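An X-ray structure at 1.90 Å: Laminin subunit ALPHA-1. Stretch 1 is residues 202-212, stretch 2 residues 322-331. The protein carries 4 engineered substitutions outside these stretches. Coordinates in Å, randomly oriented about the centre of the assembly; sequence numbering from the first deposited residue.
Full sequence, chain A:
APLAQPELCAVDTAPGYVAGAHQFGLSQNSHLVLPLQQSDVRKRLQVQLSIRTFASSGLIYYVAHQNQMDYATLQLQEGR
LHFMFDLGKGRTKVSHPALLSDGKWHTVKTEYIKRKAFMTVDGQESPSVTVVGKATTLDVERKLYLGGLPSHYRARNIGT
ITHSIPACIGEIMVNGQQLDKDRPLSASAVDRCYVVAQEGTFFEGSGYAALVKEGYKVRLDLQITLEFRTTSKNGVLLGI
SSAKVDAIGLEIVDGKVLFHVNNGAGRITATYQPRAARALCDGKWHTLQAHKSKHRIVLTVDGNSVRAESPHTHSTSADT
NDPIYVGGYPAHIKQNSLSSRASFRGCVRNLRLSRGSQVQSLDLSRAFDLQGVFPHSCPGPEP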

ATOM      1  N   PHE A 202      -2.901   0.549  -8.279  1.00 15.07           N
ATOM      2  CA  PHE A 202      -3.073   0.856  -9.695  1.00 17.79           C
ATOM      3  C   PHE A 202      -1.747   1.039 -10.444  1.00 17.26           C
ATOM      4  O   PHE A 202      -0.831   1.702  -9.949  1.00 13.01           O
ATOM      5  CB  PHE A 202      -3.905   2.130  -9.853  1.00 17.93           C
ATOM      6  CG  PHE A 202      -4.232   2.466 -11.283  1.00 21.07           C
ATOM      7  CD1 PHE A 202      -4.915   1.553 -12.083  1.00 16.99           C
ATOM      8  CD2 PHE A 202      -3.871   3.697 -11.823  1.00 17.36           C
ATOM      9  CE1 PHE A 202      -5.236   1.860 -13.405  1.00 23.67           C
ATOM     10  CE2 PHE A 202      -4.190   4.016 -13.150  1.00 22.94           C
ATOM     11  CZ  PHE A 202      -4.873   3.095 -13.937  1.00 19.27           C
ATOM     12  N   PHE A 203      -1.670   0.432 -11.631  1.00 16.18           N
ATOM     13  CA  PHE A 203      -0.513   0.510 -12.523  1.00 16.27           C
ATOM     14  C   PHE A 203      -1.081   1.112 -13.821  1.00 18.11           C
ATOM     15  O   PHE A 203      -1.875   0.465 -14.502  1.00 17.63           O
ATOM     16  CB  PHE A 203       0.048  -0.886 -12.827  1.00 15.33           C
ATOM     17  CG  PHE A 203       0.715  -1.565 -11.656  1.00 17.90           C
ATOM     18  CD1 PHE A 203      -0.032  -2.065 -10.592  1.00 18.57           C
ATOM     19  CD2 PHE A 203       2.097  -1.746 -11.646  1.00 17.96           C
ATOM     20  CE1 PHE A 203       0.586  -2.739  -9.537  1.00 19.60           C
ATOM     21  CE2 PHE A 203       2.729  -2.417 -10.603  1.00 13.55           C
ATOM     22  CZ  PHE A 203       1.972  -2.917  -9.542  1.00 18.18           C
ATOM     23  N   GLU A 204      -0.681   2.332 -14.162  1.00 17.71           N
ATOM     24  CA  GLU A 204      -1.212   3.004 -15.351  1.00 23.55           C
ATOM     25  C   GLU A 204      -0.731   2.497 -16.716  1.00 25.84           C
ATOM     26  O   GLU A 204      -1.308   2.869 -17.745  1.00 25.08           O
ATOM     27  CB  GLU A 204      -0.967   4.515 -15.259  1.00 23.13           C
ATOM     28  CG  GLU A 204       0.472   4.953 -15.497  1.00 25.71           C
ATOM     29  CD  GLU A 204       0.674   6.448 -15.297  1.00 25.70           C
ATOM     30  OE1 GLU A 204       1.751   6.959 -15.660  1.00 30.50           O
ATOM     31  OE2 GLU A 204      -0.239   7.114 -14.771  1.00 26.18           O
ATOM     32  N   GLY A 205       0.321   1.678 -16.731  1.00 24.54           N
ATOM     33  CA  GLY A 205       0.826   1.130 -17.982  1.00 25.00           C
ATOM     34  C   GLY A 205       2.053   1.819 -18.551  1.00 26.79           C
ATOM     35  O   GLY A 205       2.464   1.530 -19.675  1.00 28.92           O
ATOM     36  N   SER A 206       2.661   2.713 -17.774  1.00 26.49           N
ATOM     37  CA  SER A 206       3.828   3.452 -18.238  1.00 26.10           C
ATOM     38  C   SER A 206       5.143   3.125 -17.538  1.00 25.49           C
ATOM     39  O   SER A 206       6.213   3.417 -18.077  1.00 25.05           O
ATOM     40  CB  SER A 206       3.581   4.953 -18.092  1.00 26.29           C
ATOM     41  OG  SER A 206       3.524   5.315 -16.716  1.00 27.02           O
ATOM     42  N   GLY A 207       5.080   2.531 -16.348  1.00 22.07           N
ATOM     43  CA  GLY A 207       6.314   2.255 -15.634  1.00 20.73           C
ATOM     44  C   GLY A 207       6.460   0.949 -14.871  1.00 20.16           C
ATOM     45  O   GLY A 207       6.227  -0.125 -15.419  1.00 18.21           O
ATOM     46  N   TYR A 208       6.839   1.051 -13.597  1.00 18.45           N
ATOM     47  CA  TYR A 208       7.072  -0.131 -12.762  1.00 18.07           C
ATOM     48  C   TYR A 208       7.335   0.265 -11.311  1.00 18.05           C
ATOM     49  O   TYR A 208       7.413   1.448 -10.974  1.00 20.87           O
ATOM     50  CB  TYR A 208       8.318  -0.857 -13.277  1.00 19.54           C
ATOM     51  CG  TYR A 208       9.527   0.050 -13.237  1.00 17.87           C
ATOM     52  CD1 TYR A 208      10.319   0.137 -12.096  1.00 19.90           C
ATOM     53  CD2 TYR A 208       9.801   0.918 -14.292  1.00 21.04           C
ATOM     54  CE1 TYR A 208      11.344   1.070 -11.998  1.00 22.71           C
ATOM     55  CE2 TYR A 208      10.825   1.855 -14.205  1.00 21.37           C
ATOM     56  CZ  TYR A 208      11.586   1.930 -13.057  1.00 19.99           C
ATOM     57  OH  TYR A 208      12.566   2.891 -12.946  1.00 21.82           O
ATOM     58  N   ALA A 209       7.490  -0.744 -10.460  1.00 18.60           N
ATOM     59  CA  ALA A 209       7.815  -0.532  -9.055  1.00 19.09           C
ATOM     60  C   ALA A 209       8.944  -1.512  -8.748  1.00 18.03           C
ATOM     61  O   ALA A 209       8.848  -2.686  -9.101  1.00 19.26           O
ATOM     62  CB  ALA A 209       6.617  -0.822  -8.177  1.00 20.16           C
ATOM     63  N   ALA A 210      10.017  -1.027  -8.124  1.00 16.75           N
ATOM     64  CA  ALA A 210      11.159  -1.885  -7.774  1.00 18.79           C
ATOM     65  C   ALA A 210      11.309  -1.991  -6.253  1.00 18.20           C
ATOM     66  O   ALA A 210      11.358  -0.975  -5.552  1.00 20.03           O
ATOM     67  CB  ALA A 210      12.447  -1.336  -8.398  1.00 15.35           C
ATOM     68  N   LEU A 211      11.384  -3.223  -5.757  1.00 16.21           N
ATOM     69  CA  LEU A 211      11.496  -3.505  -4.321  1.00 20.65           C
ATOM     70  C   LEU A 211      12.742  -4.321  -3.927  1.00 21.71           C
ATOM     71  O   LEU A 211      13.301  -5.061  -4.739  1.00 19.71           O
ATOM     72  CB  LEU A 211      10.251  -4.274  -3.856  1.00 23.35           C
ATOM     73  CG  LEU A 211       8.898  -3.568  -3.685  1.00 29.70           C
ATOM     74  CD1 LEU A 211       8.596  -2.666  -4.857  1.00 31.88           C
ATOM     75  CD2 LEU A 211       7.816  -4.626  -3.526  1.00 31.45           C
ATOM     76  N   VAL A 212      13.142  -4.197  -2.664  1.00 23.47           N
ATOM     77  CA  VAL A 212      14.295  -4.917  -2.122  1.00 25.85           C
ATOM     78  C   VAL A 212      15.589  -4.525  -2.825  1.00 28.02           C
ATOM     79  O   VAL A 212      16.170  -5.306  -3.586  1.00 29.11           O
ATOM     80  CB  VAL A 212      14.114  -6.444  -2.240  1.00 26.99           C
ATOM     81  CG1 VAL A 212      15.135  -7.153  -1.352  1.00 29.45           C
ATOM     82  CG2 VAL A 212      12.700  -6.841  -1.841  1.00 31.11           C
ATOM     83  N   ASP A 322      19.104  -9.834  -6.599  1.00 27.01           N
ATOM     84  CA  ASP A 322      18.706  -8.567  -7.186  1.00 25.75           C
ATOM     85  C   ASP A 322      17.317  -8.094  -6.763  1.00 24.06           C
ATOM     86  O   ASP A 322      16.570  -8.823  -6.114  1.00 22.95           O
ATOM     87  CB  ASP A 322      18.779  -8.710  -8.703  1.00 27.20           C
ATOM     88  CG  ASP A 322      20.146  -9.191  -9.170  1.00 27.91           C
ATOM     89  OD1 ASP A 322      20.912  -8.375  -9.714  1.00 26.12           O
ATOM     90  OD2 ASP A 322      20.457 -10.382  -8.979  1.00 25.00           O
ATOM     91  N   PRO A 323      16.966  -6.846  -7.116  1.00 23.28           N
ATOM     92  CA  PRO A 323      15.655  -6.296  -6.758  1.00 24.26           C
ATOM     93  C   PRO A 323      14.493  -7.004  -7.441  1.00 21.47           C
ATOM     94  O   PRO A 323      14.667  -7.702  -8.441  1.00 20.40           O
ATOM     95  CB  PRO A 323      15.764  -4.828  -7.188  1.00 24.81           C
ATOM     96  CG  PRO A 323      17.234  -4.548  -7.071  1.00 23.64           C
ATOM     97  CD  PRO A 323      17.840  -5.794  -7.662  1.00 21.51           C
ATOM     98  N   ILE A 324      13.303  -6.820  -6.885  1.00 22.60           N
ATOM     99  CA  ILE A 324      12.100  -7.413  -7.441  1.00 19.58           C
ATOM    100  C   ILE A 324      11.371  -6.329  -8.227  1.00 18.84           C
ATOM    101  O   ILE A 324      10.936  -5.326  -7.658  1.00 20.10           O
ATOM    102  CB  ILE A 324      11.155  -7.927  -6.332  1.00 22.61           C
ATOM    103  CG1 ILE A 324      11.851  -9.013  -5.505  1.00 21.26           C
ATOM    104  CG2 ILE A 324       9.876  -8.480  -6.953  1.00 20.08           C
ATOM    105  CD1 ILE A 324      11.022  -9.497  -4.326  1.00 24.59           C
ATOM    106  N   TYR A 325      11.248  -6.528  -9.532  1.00 19.46           N
ATOM    107  CA  TYR A 325      10.562  -5.564 -10.382  1.00 17.17           C
ATOM    108  C   TYR A 325       9.112  -5.968 -10.574  1.00 17.78           C
ATOM    109  O   TYR A 325       8.822  -7.081 -11.008  1.00 18.15           O
ATOM    110  CB  TYR A 325      11.285  -5.430 -11.729  1.00 13.92           C
ATOM    111  CG  TYR A 325      12.491  -4.518 -11.637  1.00 16.68           C
ATOM    112  CD1 TYR A 325      13.702  -4.973 -11.111  1.00 17.80           C
ATOM    113  CD2 TYR A 325      12.384  -3.164 -11.968  1.00 17.60           C
ATOM    114  CE1 TYR A 325      14.776  -4.095 -10.904  1.00 18.86           C
ATOM    115  CE2 TYR A 325      13.444  -2.283 -11.768  1.00 15.95           C
ATOM    116  CZ  TYR A 325      14.637  -2.753 -11.230  1.00 22.48           C
ATOM    117  OH  TYR A 325      15.673  -1.876 -10.996  1.00 24.95           O
ATOM    118  N   VAL A 326       8.205  -5.056 -10.231  1.00 16.93           N
ATOM    119  CA  VAL A 326       6.775  -5.325 -10.337  1.00 16.96           C
ATOM    120  C   VAL A 326       6.066  -4.470 -11.382  1.00 14.57           C
ATOM    121  O   VAL A 326       6.201  -3.252 -11.395  1.00 16.93           O
ATOM    122  CB  VAL A 326       6.073  -5.094  -8.978  1.00 18.47           C
ATOM    123  CG1 VAL A 326       4.622  -5.518  -9.077  1.00 16.07           C
ATOM    124  CG2 VAL A 326       6.798  -5.862  -7.872  1.00 14.46           C
ATOM    125  N   GLY A 327       5.314  -5.122 -12.264  1.00 17.02           N
ATOM    126  CA  GLY A 327       4.570  -4.397 -13.284  1.00 17.19           C
ATOM    127  C   GLY A 327       5.343  -3.907 -14.498  1.00 18.43           C
ATOM    128  O   GLY A 327       4.763  -3.256 -15.376  1.00 14.94           O
ATOM    129  N   GLY A 328       6.638  -4.212 -14.560  1.00 15.76           N
ATOM    130  CA  GLY A 328       7.459  -3.775 -15.684  1.00 16.52           C
ATOM    131  C   GLY A 328       8.906  -3.556 -15.276  1.00 17.69           C
ATOM    132  O   GLY A 328       9.310  -3.962 -14.186  1.00 18.82           O
ATOM    133  N   TYR A 329       9.691  -2.918 -16.138  1.00 17.02           N
ATOM    134  CA  TYR A 329      11.096  -2.652 -15.839  1.00 16.70           C
ATOM    135  C   TYR A 329      11.729  -1.754 -16.899  1.00 19.13           C
ATOM    136  O   TYR A 329      11.367  -1.825 -18.078  1.00 15.27           O
ATOM    137  CB  TYR A 329      11.877  -3.976 -15.723  1.00 17.11           C
ATOM    138  CG  TYR A 329      11.862  -4.853 -16.960  1.00 17.97           C
ATOM    139  CD1 TYR A 329      12.954  -4.885 -17.828  1.00 19.43           C
ATOM    140  CD2 TYR A 329      10.763  -5.654 -17.258  1.00 16.35           C
ATOM    141  CE1 TYR A 329      12.950  -5.695 -18.965  1.00 16.97           C
ATOM    142  CE2 TYR A 329      10.748  -6.471 -18.395  1.00 20.10           C
ATOM    143  CZ  TYR A 329      11.843  -6.485 -19.241  1.00 18.98           C
ATOM    144  OH  TYR A 329      11.832  -7.287 -20.366  1.00 18.84           O
ATOM    145  N   PRO A 330      12.682  -0.892 -16.491  1.00 19.81           N
ATOM    146  CA  PRO A 330      13.358   0.019 -17.419  1.00 22.59           C
ATOM    147  C   PRO A 330      14.322  -0.717 -18.347  1.00 21.47           C
ATOM    148  O   PRO A 330      14.816  -1.791 -18.005  1.00 16.76           O
ATOM    149  CB  PRO A 330      14.054   1.005 -16.484  1.00 22.21           C
ATOM    150  CG  PRO A 330      14.395   0.156 -15.313  1.00 22.72           C
ATOM    151  CD  PRO A 330      13.146  -0.670 -15.110  1.00 21.11           C
ATOM    152  N   ALA A 331      14.575  -0.130 -19.518  1.00 24.32           N
ATOM    153  CA  ALA A 331      15.444  -0.714 -20.547  1.00 23.18           C
ATOM    154  C   ALA A 331      16.862  -1.100 -20.128  1.00 22.77           C
ATOM    155  O   ALA A 331      17.425  -2.059 -20.663  1.00 22.26           O
ATOM    156  CB  ALA A 331      15.514   0.228 -21.748  1.00 23.22           C
TER

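Backbone hydrogen bonds hold the two strands together in antiparallel register. Ala209 and Val326 form one hydrogen-bonded pair, with Ala209 N to Val326 O at 3.0 Å and Val326 N to Ala209 O at 2.7 Å. Leu211 and Ile324 form the next, with Leu211 N to Ile324 O at 2.9 Å and Ile324 N to Leu211 O at 2.8 Å. Between them lies the non-hydrogen-bonded pair Ala210 and Tyr325, where the contact from Ala210 CA to Ile324 O (3.5 Å) adds a weaker CA-H...O interaction.

Apolar packing follows the alternation of the strands. Ala209, Leu211, Ile324 and Val326 share one face, and there Phe203 reaches across from the preceding strand, its CZ 3.7 Å from Val326 CG1. Branched and aromatic side chains suit this buried, extended setting.

Ala210 and Tyr325 occupy the other face. The small methyl of Ala210 fits over the Tyr325 ring, CB lying 3.6 Å from CE2 in a CH-pi contact. Pro330 CD similarly sits over the Tyr208 ring, 3.5 Å from CE2; the flat ring offers a broad surface to the proline.

Glycine suits the turn after Val326. A CB on Gly327 would clash with Phe203 CE2, and one on Gly328 with Gly207 O.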